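Long-range contacts in putative DsbA oxidoreductase SCO1869 (Streptomyces coelicolor A3, PDB 3GL5), which is of unproven function but, as a DsbA-like member of the thioredoxin superfamily, probably acts as a thiol-disulfide oxidoreductase: residues F23-A28 with Q199-F204; R49-V54 with V134-E139; L103-H108 with R156-D161; F187-A192 with Q206-A211. One frame throughout, in Å; residues are numbered along the deposited sequence.

Contact 1: residues F23-A28 with Q199-F204; sequences FEKALA and QPAEVF
Phe23 and Ala26, on helix 14-28, meet Ala201 and Phe204 at the start of helix 201-213 through apolar packing. Gln199, in the loop before the second helix, works indirectly: its CB lies 3.9 Å above one face of the Phe204 ring, offset toward the rim. Pro200 follows as the N-cap residue, and its carbonyl accepts the Phe204 N-H of the first turn. At Ala201 the backbones come nearest, with its CA 4.8 Å from the CA of Ala26. Such closeness is possible because both residues are alanines, whose CB atoms point at one another across 3.9 Å. The aliphatic part of Lys25 passes outside this pair, CG and CD both brushing the Ala201 methyl. Phe204 closes the first helical turn and has the largest share of the contact. Its CB abuts Ala26 CB at 3.4 Å, and with CG anti to the carbonyl carbon (chi1 -76°) the ring lies against Phe23, CD2 3.7 Å from Phe23 CA. There Phe23 CB sits over the ring centre, 4.3 Å from the centroid in a CH-pi contact. The Phe23 ring turns its edge to the same face, CD1 leading at 4.1 Å from Phe204 CD1, in a T-shaped pair with planes at 88°. Phe23 also reaches Val5, Ile7 and Val38 of the central sheet, while Phe204 meets the ring of Phe187. Two helices packed side by side on one face of the sheet, the first begun by the Cys13-Cys16 disulfide of a CxxC sequence, are typical of the thioredoxin fold.

Contact 2: residues R49-V54 with V134-E139; sequences RAKDDV and VFNDDE
The type I turn from Ala50 to Asp53 lies against the irregular segment leading into helix 138-147, with Asp52 and Asn136 nearest at 5.5 Å between their CA atoms. Asn136, in a left-handed backbone conformation, is the residue most covered. Its CB rests on the carbonyl oxygen of Lys51 at 3.2 Å, and its ND2 lies 3.5 Å from Asp52 CA. The Lys51 side chain crosses that of Asn136 at about a right angle; a bend at chi3 (92°) and another at chi4 turn the chain so that NZ gives a weak hydrogen bond to Asn136 OD1 at 3.3 Å. Asp138 OD1 adds a long salt bridge to NZ at 3.7 Å. On the other flank Val54 straddles Phe135 CB with both methyls, CG2 at 3.8 Å, and CG2 also touches Asn136 CB. An alanine in place of Val54 would probably leave a gap beside Phe135 CB and Asn136 CB, where the two methyls now pack. Just before the turn, Arg49 NE donates to Asp53 O in the guanidinium plane (2.8 Å, 161°), while Asp53 OD2 stands over a guanidinium face, held by charge alone. Phe135 also packs on Asn127, a ligand of the bound sodium ion. The arrangement joins a beta turn to a helix N-terminus, where Asp137 is the N-cap and its OD1 accepts from Arg140 N, at the surface of the helical insertion characteristic of DsbA-like proteins.

Contact 3: residues L103-H108 with R156-D161; sequences LHRLLH and RAVLAD
Arg105 reaches across to the carbonyl oxygen of Val158, which its guanidinium grips with two N-H groups, a bend at chi3 (-60°) placing NE. NH1 makes the stronger bond, 2.8 Å to Val158 O with an N-H...O angle of 156°; the oxygen lies in the guanidinium plane, whereas the donor stands above the carbonyl plane. NH2 adds a weak bond to Val158 O at 3.2 Å. Leu106 CD2 presses on Val158 CG1 at 3.6 Å as the side chains slide past each other in opposite directions, and Leu106 CD1 meets Leu159 CD1 at 3.9 Å, those chains crossing at about a right angle. The axes of the two helix segments come within 9.9 Å, with N-to-C directions at 137°. Further out, Asp102 OD1 forms a salt bridge with Arg105 NH2, NH1 also donates to Ala164 O, and Leu141 and Phe123 back Leu106. A methionine in place of Arg105 would probably leave Val158 O and Ala164 O without this donor and Asp102 without this salt bridge. A buried guanidinium thus satisfies backbone oxygens in the last turn of helix 152-160 and the linker after it, and its positive charge is likely to suit the negative end of the helix dipole.

Contact 4: residues F187-A192 with Q206-A211; sequences FVLDRA and QALTQA
The 2.9 Å bond from Ala211 N to Ala207 O joins successive turns of helix 201-213 and brings two methyl groups to the side that faces Leu189. This is the beta-beta-alpha end of the thioredoxin fold: the hairpin of strands 186-189 and 193-196, followed by a helix laid over it. Strand and helix segments run nearly alongside each other, their axes 9.5 Å apart at closest and inclined by 29°. Past Leu189 the chain reverses through Asp190 and Arg191, both left-handed, and Ala192 N returns to Leu189 O at 3.1 Å. Leu189 supplies most of the strand's share. Its CB meets Ala211 CB at 3.8 Å; chi1 (-66°) sets CG anti to the carbonyl carbon and chi2 (87°) then places the delta carbons, CD2 4.0 Å from Ala207 CB. The small alanines let the helix backbone come close, so that CD2 also lies against Leu208 N at 3.6 Å. Ala207 packs on Ile221 of the second subunit, and Leu208 on Met3 and Phe30. Although the CB of Leu208 points away from the strand, its chain comes back at about a right angle to that of Leu189, ending with Leu208 CD2 3.7 Å from Leu189 CD2.

How the contacts relate
The four contacts form two pairs on opposite sides of the chain's centre, contacts 1 and 3 having centres about 31 Å apart. Contacts 1 and 4 share helix 201-213, with centres about 11 Å apart; Phe187 packs on Phe23 and Phe204, and both contacts touch the second subunit. Contacts 2 and 3, centres about 13 Å apart, tie together the helical part between strands 36-42 and 186-189, with a salt bridge from Glu139 to Arg156 between them. Both fall within the 171 residues spanned by contact 1; contact 4 follows them and alternates with contact 1 along the chain. Early and late chain thus build the thioredoxin core, while the middle forms a helical insertion packed against it, as in DsbA.

Contact 1: residues F23-A28 with Q199-F204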
loop_
_atom_site.group_PDB
_atom_site.type_symbol
_atom_site.label_atom_id
_atom_site.label_comp_id
_atom_site.label_asym_id
_atom_site.label_seq_id
_atom_site.Cartn_x
_atom_site.Cartn_y
_atom_site.Cartn_z
ATOM N N PHE A 23 -1.209 0.768 20.189
ATOM C CA PHE A 23 -0.527 -0.022 19.203
ATOM C C PHE A 23 0.840 0.545 18.896
ATOM O O PHE A 23 1.810 -0.217 18.730
ATOM C CB PHE A 23 -1.304 -0.097 17.891
ATOM C CG PHE A 23 -0.521 -0.748 16.805
ATOM C CD1 PHE A 23 -0.345 -2.126 16.798
ATOM C CD2 PHE A 23 0.139 0.026 15.851
ATOM C CE1 PHE A 23 0.428 -2.730 15.838
ATOM C CE2 PHE A 23 0.928 -0.570 14.873
ATOM C CZ PHE A 23 1.056 -1.943 14.847
ATOM N N GLU A 24 0.912 1.867 18.751
ATOM C CA GLU A 24 2.157 2.489 18.363
ATOM C C GLU A 24 3.174 2.320 19.487
ATOM O O GLU A 24 4.374 2.007 19.269
ATOM C CB GLU A 24 1.925 3.959 18.051
ATOM C CG GLU A 24 1.355 4.194 16.645
ATOM C CD GLU A 24 0.789 5.594 16.448
ATOM O OE1 GLU A 24 0.952 6.473 17.328
ATOM O OE2 GLU A 24 0.138 5.822 15.411
ATOM N N LYS A 25 2.681 2.485 20.708
ATOM C CA LYS A 25 3.526 2.265 21.859
ATOM C C LYS A 25 4.070 0.821 21.831
ATOM O O LYS A 25 5.251 0.616 22.020
ATOM C CB LYS A 25 2.784 2.630 23.149
ATOM C CG LYS A 25 3.391 2.031 24.405
ATOM C CD LYS A 25 2.567 2.340 25.660
ATOM C CE LYS A 25 3.274 3.381 26.491
ATOM N NZ LYS A 25 3.101 3.180 27.986
ATOM N N ALA A 26 3.219 -0.159 21.538
ATOM C CA ALA A 26 3.644 -1.562 21.466
ATOM C C ALA A 26 4.636 -1.778 20.322
ATOM O O ALA A 26 5.609 -2.560 20.438
ATOM C CB ALA A 26 2.438 -2.459 21.273
ATOM N N LEU A 27 4.400 -1.089 19.212
ATOM C CA LEU A 27 5.222 -1.281 18.049
ATOM C C LEU A 27 6.676 -0.761 18.306
ATOM O O LEU A 27 7.672 -1.387 17.874
ATOM C CB LEU A 27 4.564 -0.606 16.842
ATOM C CG LEU A 27 5.403 -0.658 15.572
ATOM C CD1 LEU A 27 5.742 -2.122 15.277
ATOM C CD2 LEU A 27 4.750 0.054 14.340
ATOM N N ALA A 28 6.772 0.374 19.007
ATOM C CA ALA A 28 8.049 0.980 19.343
ATOM C C ALA A 28 8.873 0.104 20.275
ATOM O O ALA A 28 10.096 0.156 20.262
ATOM C CB ALA A 28 7.863 2.361 19.905
ATOM N N GLN A 199 -6.761 -2.875 22.904
ATOM C CA GLN A 199 -6.057 -3.784 23.783
ATOM C C GLN A 199 -4.857 -3.097 24.517
ATOM O O GLN A 199 -4.350 -2.047 24.053
ATOM C CB GLN A 199 -5.579 -4.937 22.908
ATOM C CG GLN A 199 -6.714 -5.688 22.201
ATOM C CD GLN A 199 -7.183 -6.920 22.992
ATOM O OE1 GLN A 199 -6.365 -7.746 23.403
ATOM N NE2 GLN A 199 -8.502 -7.044 23.203
ATOM N N PRO A 200 -4.417 -3.672 25.663
ATOM C CA PRO A 200 -3.162 -3.269 26.330
ATOM C C PRO A 200 -1.989 -3.352 25.368
ATOM O O PRO A 200 -1.946 -4.242 24.516
ATOM C CB PRO A 200 -2.975 -4.338 27.440
ATOM C CG PRO A 200 -4.367 -4.894 27.716
ATOM C CD PRO A 200 -5.224 -4.615 26.475
ATOM N N ALA A 201 -1.021 -2.461 25.489
ATOM C CA ALA A 201 0.117 -2.551 24.585
ATOM C C ALA A 201 0.737 -3.942 24.667
ATOM O O ALA A 201 1.340 -4.409 23.683
ATOM C CB ALA A 201 1.162 -1.430 24.850
ATOM N N GLU A 202 0.546 -4.588 25.830
ATOM C CA GLU A 202 0.973 -5.977 26.135
ATOM C C GLU A 202 0.459 -7.000 25.166
ATOM O O GLU A 202 1.241 -7.822 24.663
ATOM C CB GLU A 202 0.531 -6.453 27.546
ATOM C CG GLU A 202 1.122 -5.671 28.678
ATOM C CD GLU A 202 2.441 -5.020 28.275
ATOM O OE1 GLU A 202 3.314 -5.719 27.697
ATOM O OE2 GLU A 202 2.589 -3.800 28.514
ATOM N N VAL A 203 -0.853 -6.986 24.957
ATOM C CA VAL A 203 -1.465 -7.863 23.989
ATOM C C VAL A 203 -0.898 -7.527 22.600
ATOM O O VAL A 203 -0.407 -8.431 21.908
ATOM C CB VAL A 203 -2.996 -7.790 24.032
ATOM C CG1 VAL A 203 -3.585 -8.809 23.099
ATOM C CG2 VAL A 203 -3.487 -8.058 25.460
ATOM N N PHE A 204 -0.901 -6.238 22.228
ATOM C CA PHE A 204 -0.356 -5.834 20.918
ATOM C C PHE A 204 1.070 -6.365 20.703
ATOM O O PHE A 204 1.385 -6.960 19.679
ATOM C CB PHE A 204 -0.392 -4.330 20.747
ATOM C CG PHE A 204 -1.742 -3.798 20.453
ATOM C CD1 PHE A 204 -2.537 -4.386 19.470
ATOM C CD2 PHE A 204 -2.236 -2.723 21.157
ATOM C CE1 PHE A 204 -3.802 -3.885 19.179
ATOM C CE2 PHE A 204 -3.512 -2.217 20.894
ATOM C CZ PHE A 204 -4.285 -2.790 19.893
#

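Contact 2: residues R49-V54 with V134-E139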
loop_
_atom_site.group_PDB
_atom_site.type_symbol
_atom_site.label_atom_id
_atom_site.label_comp_id
_atom_site.label_asym_id
_atom_site.label_seq_id
_atom_site.Cartn_x
_atom_site.Cartn_y
_atom_site.Cartn_z
ATOM N N ARG A 49 -25.458 7.372 7.943
ATOM C CA ARG A 49 -25.780 8.625 8.586
ATOM C C ARG A 49 -25.718 9.795 7.594
ATOM O O ARG A 49 -24.904 9.791 6.688
ATOM C CB ARG A 49 -24.832 8.859 9.747
ATOM C CG ARG A 49 -25.183 10.075 10.517
ATOM C CD ARG A 49 -24.283 10.250 11.689
ATOM N NE ARG A 49 -24.957 11.046 12.700
ATOM C CZ ARG A 49 -25.718 10.552 13.672
ATOM N NH1 ARG A 49 -25.914 9.240 13.787
ATOM N NH2 ARG A 49 -26.280 11.401 14.534
ATOM N N ALA A 50 -26.601 10.780 7.748
ATOM C CA ALA A 50 -26.630 11.950 6.857
ATOM C C ALA A 50 -25.589 12.991 7.241
ATOM O O ALA A 50 -25.326 13.228 8.421
ATOM C CB ALA A 50 -28.013 12.568 6.822
ATOM N N LYS A 51 -25.002 13.635 6.245
ATOM C CA LYS A 51 -23.961 14.600 6.554
ATOM C C LYS A 51 -24.446 15.679 7.530
ATOM O O LYS A 51 -23.709 16.082 8.414
ATOM C CB LYS A 51 -23.357 15.205 5.288
ATOM C CG LYS A 51 -22.071 16.005 5.588
ATOM C CD LYS A 51 -21.185 16.182 4.334
ATOM C CE LYS A 51 -21.486 17.448 3.583
ATOM N NZ LYS A 51 -21.095 18.625 4.409
ATOM N N ASP A 52 -25.689 16.124 7.407
ATOM C CA ASP A 52 -26.155 17.190 8.284
ATOM C C ASP A 52 -26.711 16.676 9.602
ATOM O O ASP A 52 -27.305 17.425 10.356
ATOM C CB ASP A 52 -27.193 18.080 7.586
ATOM C CG ASP A 52 -28.551 17.403 7.455
ATOM O OD1 ASP A 52 -28.610 16.149 7.370
ATOM O OD2 ASP A 52 -29.565 18.137 7.436
ATOM N N ASP A 53 -26.534 15.400 9.884
ATOM C CA ASP A 53 -26.994 14.859 11.154
ATOM C C ASP A 53 -25.853 14.798 12.191
ATOM O O ASP A 53 -25.170 13.778 12.326
ATOM C CB ASP A 53 -27.628 13.483 10.912
ATOM C CG ASP A 53 -28.370 12.956 12.115
ATOM O OD1 ASP A 53 -28.817 13.774 12.953
ATOM O OD2 ASP A 53 -28.517 11.715 12.215
ATOM N N VAL A 54 -25.629 15.910 12.892
ATOM C CA VAL A 54 -24.622 16.008 13.966
ATOM C C VAL A 54 -25.343 16.096 15.303
ATOM O O VAL A 54 -26.271 16.869 15.472
ATOM C CB VAL A 54 -23.686 17.259 13.817
ATOM C CG1 VAL A 54 -22.423 17.134 14.728
ATOM C CG2 VAL A 54 -23.284 17.474 12.365
ATOM N N VAL A 134 -15.684 18.535 13.626
ATOM C CA VAL A 134 -15.224 18.067 12.325
ATOM C C VAL A 134 -16.378 17.621 11.414
ATOM O O VAL A 134 -16.134 17.146 10.288
ATOM C CB VAL A 134 -14.197 16.929 12.445
ATOM C CG1 VAL A 134 -13.004 17.387 13.274
ATOM C CG2 VAL A 134 -14.815 15.671 13.016
ATOM N N PHE A 135 -17.621 17.747 11.875
ATOM C CA PHE A 135 -18.767 17.173 11.116
ATOM C C PHE A 135 -19.572 18.228 10.363
ATOM O O PHE A 135 -19.720 19.355 10.829
ATOM C CB PHE A 135 -19.682 16.350 12.034
ATOM C CG PHE A 135 -18.951 15.266 12.800
ATOM C CD1 PHE A 135 -18.564 14.081 12.157
ATOM C CD2 PHE A 135 -18.637 15.438 14.154
ATOM C CE1 PHE A 135 -17.878 13.052 12.867
ATOM C CE2 PHE A 135 -17.944 14.444 14.865
ATOM C CZ PHE A 135 -17.570 13.246 14.223
ATOM N N ASN A 136 -20.079 17.876 9.196
ATOM C CA ASN A 136 -20.859 18.822 8.443
ATOM C C ASN A 136 -20.236 20.260 8.394
ATOM O O ASN A 136 -20.949 21.251 8.598
ATOM C CB ASN A 136 -22.283 18.890 9.028
ATOM C CG ASN A 136 -23.272 19.560 8.076
ATOM O OD1 ASN A 136 -23.077 19.545 6.864
ATOM N ND2 ASN A 136 -24.327 20.171 8.630
ATOM N N ASP A 137 -18.920 20.359 8.150
ATOM C CA ASP A 137 -18.221 21.641 8.016
ATOM C C ASP A 137 -16.980 21.502 7.105
ATOM O O ASP A 137 -15.854 21.204 7.565
ATOM C CB ASP A 137 -17.839 22.186 9.391
ATOM C CG ASP A 137 -17.101 23.531 9.330
ATOM O OD1 ASP A 137 -16.688 23.997 8.235
ATOM O OD2 ASP A 137 -16.914 24.125 10.410
ATOM N N ASP A 138 -17.194 21.737 5.812
ATOM C CA ASP A 138 -16.170 21.519 4.814
ATOM C C ASP A 138 -14.957 22.407 5.032
ATOM O O ASP A 138 -13.828 21.947 4.911
ATOM C CB ASP A 138 -16.758 21.736 3.419
ATOM C CG ASP A 138 -17.448 20.496 2.870
ATOM O OD1 ASP A 138 -17.571 19.468 3.599
ATOM O OD2 ASP A 138 -17.864 20.552 1.691
ATOM N N GLU A 139 -15.190 23.670 5.387
ATOM C CA GLU A 139 -14.092 24.589 5.643
ATOM C C GLU A 139 -13.196 24.134 6.815
ATOM O O GLU A 139 -11.974 24.253 6.751
ATOM C CB GLU A 139 -14.588 26.028 5.791
ATOM C CG GLU A 139 -14.933 26.690 4.425
ATOM C CD GLU A 139 -13.808 26.533 3.408
ATOM O OE1 GLU A 139 -12.637 26.729 3.783
ATOM O OE2 GLU A 139 -14.079 26.200 2.240
#

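Contact 3: residues L103-H108 with R156-D161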
loop_
_atom_site.group_PDB
_atom_site.type_symbol
_atom_site.label_atom_id
_atom_site.label_comp_id
_atom_site.label_asym_id
_atom_site.label_seq_id
_atom_site.Cartn_x
_atom_site.Cartn_y
_atom_site.Cartn_z
ATOM N N LEU A 103 -14.631 12.578 5.453
ATOM C CA LEU A 103 -13.347 12.504 6.121
ATOM C C LEU A 103 -12.555 11.327 5.561
ATOM O O LEU A 103 -11.379 11.441 5.261
ATOM C CB LEU A 103 -13.557 12.355 7.636
ATOM C CG LEU A 103 -13.826 13.624 8.455
ATOM C CD1 LEU A 103 -15.181 14.223 8.117
ATOM C CD2 LEU A 103 -13.790 13.279 9.913
ATOM N N HIS A 104 -13.208 10.185 5.405
ATOM C CA HIS A 104 -12.531 9.025 4.891
ATOM C C HIS A 104 -12.055 9.192 3.448
ATOM O O HIS A 104 -10.968 8.719 3.113
ATOM C CB HIS A 104 -13.376 7.757 5.076
ATOM C CG HIS A 104 -13.410 7.274 6.498
ATOM N ND1 HIS A 104 -12.323 6.681 7.104
ATOM C CD2 HIS A 104 -14.390 7.324 7.442
ATOM C CE1 HIS A 104 -12.634 6.353 8.350
ATOM N NE2 HIS A 104 -13.885 6.718 8.575
ATOM N N ARG A 105 -12.857 9.842 2.615
ATOM C CA ARG A 105 -12.445 10.145 1.230
ATOM C C ARG A 105 -11.186 11.004 1.222
ATOM O O ARG A 105 -10.226 10.714 0.474
ATOM C CB ARG A 105 -13.575 10.818 0.443
ATOM C CG ARG A 105 -14.798 9.894 0.298
ATOM C CD ARG A 105 -15.765 10.360 -0.771
ATOM N NE ARG A 105 -16.316 11.704 -0.501
ATOM C CZ ARG A 105 -15.990 12.815 -1.175
ATOM N NH1 ARG A 105 -15.095 12.803 -2.166
ATOM N NH2 ARG A 105 -16.571 13.951 -0.865
ATOM N N LEU A 106 -11.159 11.998 2.110
ATOM C CA LEU A 106 -9.976 12.849 2.277
ATOM C C LEU A 106 -8.791 12.109 2.858
ATOM O O LEU A 106 -7.654 12.446 2.521
ATOM C CB LEU A 106 -10.271 14.090 3.118
ATOM C CG LEU A 106 -11.089 15.205 2.467
ATOM C CD1 LEU A 106 -11.264 16.269 3.557
ATOM C CD2 LEU A 106 -10.431 15.814 1.202
ATOM N N LEU A 107 -9.031 11.101 3.723
ATOM C CA LEU A 107 -7.926 10.271 4.190
ATOM C C LEU A 107 -7.267 9.520 3.016
ATOM O O LEU A 107 -6.065 9.274 3.038
ATOM C CB LEU A 107 -8.345 9.304 5.298
ATOM C CG LEU A 107 -8.617 9.997 6.649
ATOM C CD1 LEU A 107 -9.439 9.092 7.588
ATOM C CD2 LEU A 107 -7.293 10.385 7.354
ATOM N N HIS A 108 -8.069 9.127 2.038
ATOM C CA HIS A 108 -7.551 8.473 0.850
ATOM C C HIS A 108 -6.801 9.439 -0.063
ATOM O O HIS A 108 -5.762 9.089 -0.556
ATOM C CB HIS A 108 -8.646 7.680 0.114
ATOM C CG HIS A 108 -8.904 6.348 0.740
ATOM N ND1 HIS A 108 -8.328 5.183 0.285
ATOM C CD2 HIS A 108 -9.605 6.009 1.851
ATOM C CE1 HIS A 108 -8.698 4.175 1.057
ATOM N NE2 HIS A 108 -9.478 4.652 2.014
ATOM N N ARG A 156 -10.432 20.649 -1.553
ATOM C CA ARG A 156 -11.735 21.198 -1.885
ATOM C C ARG A 156 -12.390 20.515 -3.069
ATOM O O ARG A 156 -13.613 20.278 -3.048
ATOM C CB ARG A 156 -11.618 22.697 -2.192
ATOM C CG ARG A 156 -11.623 23.557 -0.961
ATOM C CD ARG A 156 -12.117 24.945 -1.291
ATOM N NE ARG A 156 -12.077 25.785 -0.098
ATOM C CZ ARG A 156 -10.978 26.383 0.352
ATOM N NH1 ARG A 156 -9.821 26.237 -0.285
ATOM N NH2 ARG A 156 -11.028 27.130 1.448
ATOM N N ALA A 157 -11.591 20.208 -4.094
ATOM C CA ALA A 157 -12.083 19.441 -5.244
ATOM C C ALA A 157 -12.571 18.059 -4.796
ATOM O O ALA A 157 -13.621 17.616 -5.223
ATOM C CB ALA A 157 -11.006 19.312 -6.318
ATOM N N VAL A 158 -11.814 17.386 -3.935
ATOM C CA VAL A 158 -12.258 16.080 -3.399
ATOM C C VAL A 158 -13.605 16.218 -2.639
ATOM O O VAL A 158 -14.528 15.439 -2.831
ATOM C CB VAL A 158 -11.143 15.401 -2.560
ATOM C CG1 VAL A 158 -11.681 14.189 -1.797
ATOM C CG2 VAL A 158 -10.012 14.961 -3.473
ATOM N N LEU A 159 -13.721 17.266 -1.836
ATOM C CA LEU A 159 -14.921 17.511 -1.066
ATOM C C LEU A 159 -16.089 17.894 -1.945
ATOM O O LEU A 159 -17.231 17.540 -1.630
ATOM C CB LEU A 159 -14.669 18.589 -0.024
ATOM C CG LEU A 159 -13.891 18.052 1.166
ATOM C CD1 LEU A 159 -13.316 19.187 2.014
ATOM C CD2 LEU A 159 -14.776 17.134 1.998
ATOM N N ALA A 160 -15.807 18.594 -3.048
ATOM C CA ALA A 160 -16.829 18.992 -4.023
ATOM C C ALA A 160 -17.306 17.826 -4.898
ATOM O O ALA A 160 -18.428 17.860 -5.446
ATOM C CB ALA A 160 -16.313 20.165 -4.921
ATOM N N ASP A 161 -16.456 16.814 -5.064
ATOM C CA ASP A 161 -16.804 15.671 -5.919
ATOM C C ASP A 161 -17.038 14.401 -5.091
ATOM O O ASP A 161 -16.064 13.709 -4.769
ATOM C CB ASP A 161 -15.700 15.417 -6.938
ATOM C CG ASP A 161 -16.021 14.259 -7.865
ATOM O OD1 ASP A 161 -17.177 13.758 -7.828
ATOM O OD2 ASP A 161 -15.120 13.855 -8.647
#

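Contact 4: residues F187-A192 with Q206-A211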
loop_
_atom_site.group_PDB
_atom_site.type_symbol
_atom_site.label_atom_id
_atom_site.label_comp_id
_atom_site.label_asym_id
_atom_site.label_seq_id
_atom_site.Cartn_x
_atom_site.Cartn_y
_atom_site.Cartn_z
ATOM N N PHE A 187 -7.273 -4.785 13.903
ATOM C CA PHE A 187 -5.896 -4.888 13.504
ATOM C C PHE A 187 -5.678 -6.254 12.913
ATOM O O PHE A 187 -6.047 -7.288 13.500
ATOM C CB PHE A 187 -4.963 -4.787 14.716
ATOM C CG PHE A 187 -5.092 -3.524 15.478
ATOM C CD1 PHE A 187 -4.135 -2.506 15.322
ATOM C CD2 PHE A 187 -6.137 -3.363 16.401
ATOM C CE1 PHE A 187 -4.228 -1.302 16.045
ATOM C CE2 PHE A 187 -6.257 -2.161 17.126
ATOM C CZ PHE A 187 -5.319 -1.122 16.934
ATOM N N VAL A 188 -5.075 -6.264 11.738
ATOM C CA VAL A 188 -4.831 -7.511 11.063
ATOM C C VAL A 188 -3.333 -7.570 10.849
ATOM O O VAL A 188 -2.749 -6.720 10.172
ATOM C CB VAL A 188 -5.656 -7.631 9.773
ATOM C CG1 VAL A 188 -5.265 -8.900 8.983
ATOM C CG2 VAL A 188 -7.164 -7.645 10.135
ATOM N N LEU A 189 -2.727 -8.578 11.464
ATOM C CA LEU A 189 -1.277 -8.689 11.505
ATOM C C LEU A 189 -0.923 -9.772 10.539
ATOM O O LEU A 189 -1.262 -10.939 10.763
ATOM C CB LEU A 189 -0.779 -9.007 12.922
ATOM C CG LEU A 189 -1.023 -7.883 13.926
ATOM C CD1 LEU A 189 -2.411 -7.995 14.565
ATOM C CD2 LEU A 189 0.036 -7.849 14.992
ATOM N N ASP A 190 -0.291 -9.378 9.438
ATOM C CA ASP A 190 0.187 -10.340 8.449
ATOM C C ASP A 190 -0.919 -11.178 7.787
ATOM O O ASP A 190 -0.668 -12.311 7.393
ATOM C CB ASP A 190 1.189 -11.303 9.088
ATOM C CG ASP A 190 2.102 -11.948 8.058
ATOM O OD1 ASP A 190 2.348 -11.301 6.992
ATOM O OD2 ASP A 190 2.568 -13.080 8.311
ATOM N N ARG A 191 -2.133 -10.639 7.656
ATOM C CA ARG A 191 -3.273 -11.459 7.214
ATOM C C ARG A 191 -3.377 -12.853 7.909
ATOM O O ARG A 191 -3.959 -13.773 7.336
ATOM C CB ARG A 191 -3.292 -11.597 5.678
ATOM C CG ARG A 191 -3.671 -10.313 4.904
ATOM C CD ARG A 191 -5.183 -10.053 4.965
ATOM N NE ARG A 191 -5.523 -8.686 4.573
ATOM C CZ ARG A 191 -5.868 -8.315 3.340
ATOM N NH1 ARG A 191 -5.927 -9.218 2.364
ATOM N NH2 ARG A 191 -6.150 -7.037 3.068
ATOM N N ALA A 192 -2.844 -13.003 9.137
ATOM C CA ALA A 192 -2.934 -14.277 9.900
ATOM C C ALA A 192 -3.663 -14.110 11.211
ATOM O O ALA A 192 -4.365 -15.029 11.676
ATOM C CB ALA A 192 -1.540 -14.870 10.175
ATOM N N GLN A 206 2.488 -8.947 22.213
ATOM C CA GLN A 206 2.241 -10.383 22.051
ATOM C C GLN A 206 1.817 -10.752 20.633
ATOM O O GLN A 206 2.397 -11.661 20.021
ATOM C CB GLN A 206 1.154 -10.842 23.028
ATOM C CG GLN A 206 0.361 -12.052 22.548
ATOM C CD GLN A 206 1.232 -13.285 22.334
ATOM O OE1 GLN A 206 2.292 -13.429 22.953
ATOM N NE2 GLN A 206 0.783 -14.188 21.461
ATOM N N ALA A 207 0.805 -10.038 20.135
ATOM C CA ALA A 207 0.249 -10.235 18.791
ATOM C C ALA A 207 1.325 -10.018 17.712
ATOM O O ALA A 207 1.499 -10.863 16.847
ATOM C CB ALA A 207 -0.952 -9.307 18.540
ATOM N N LEU A 208 2.043 -8.912 17.779
ATOM C CA LEU A 208 3.187 -8.692 16.887
ATOM C C LEU A 208 4.162 -9.877 16.903
ATOM O O LEU A 208 4.575 -10.366 15.855
ATOM C CB LEU A 208 3.909 -7.396 17.257
ATOM C CG LEU A 208 3.151 -6.113 16.919
ATOM C CD1 LEU A 208 3.656 -4.830 17.633
ATOM C CD2 LEU A 208 3.133 -5.925 15.428
ATOM N N THR A 209 4.471 -10.376 18.096
ATOM C CA THR A 209 5.536 -11.369 18.260
ATOM C C THR A 209 5.142 -12.710 17.730
ATOM O O THR A 209 5.927 -13.387 17.076
ATOM C CB THR A 209 5.949 -11.491 19.723
ATOM O OG1 THR A 209 6.619 -10.283 20.083
ATOM C CG2 THR A 209 6.894 -12.677 19.944
ATOM N N GLN A 210 3.903 -13.076 18.015
ATOM C CA GLN A 210 3.319 -14.312 17.550
ATOM C C GLN A 210 3.192 -14.282 16.038
ATOM O O GLN A 210 3.588 -15.221 15.359
ATOM C CB GLN A 210 1.943 -14.486 18.194
ATOM C CG GLN A 210 1.514 -15.914 18.338
ATOM C CD GLN A 210 0.169 -16.026 19.005
ATOM O OE1 GLN A 210 -0.268 -15.107 19.698
ATOM N NE2 GLN A 210 -0.500 -17.147 18.797
ATOM N N ALA A 211 2.658 -13.179 15.526
ATOM C CA ALA A 211 2.438 -12.985 14.091
ATOM C C ALA A 211 3.774 -13.065 13.384
ATOM O O ALA A 211 3.924 -13.840 12.433
ATOM C CB ALA A 211 1.778 -11.646 13.811
#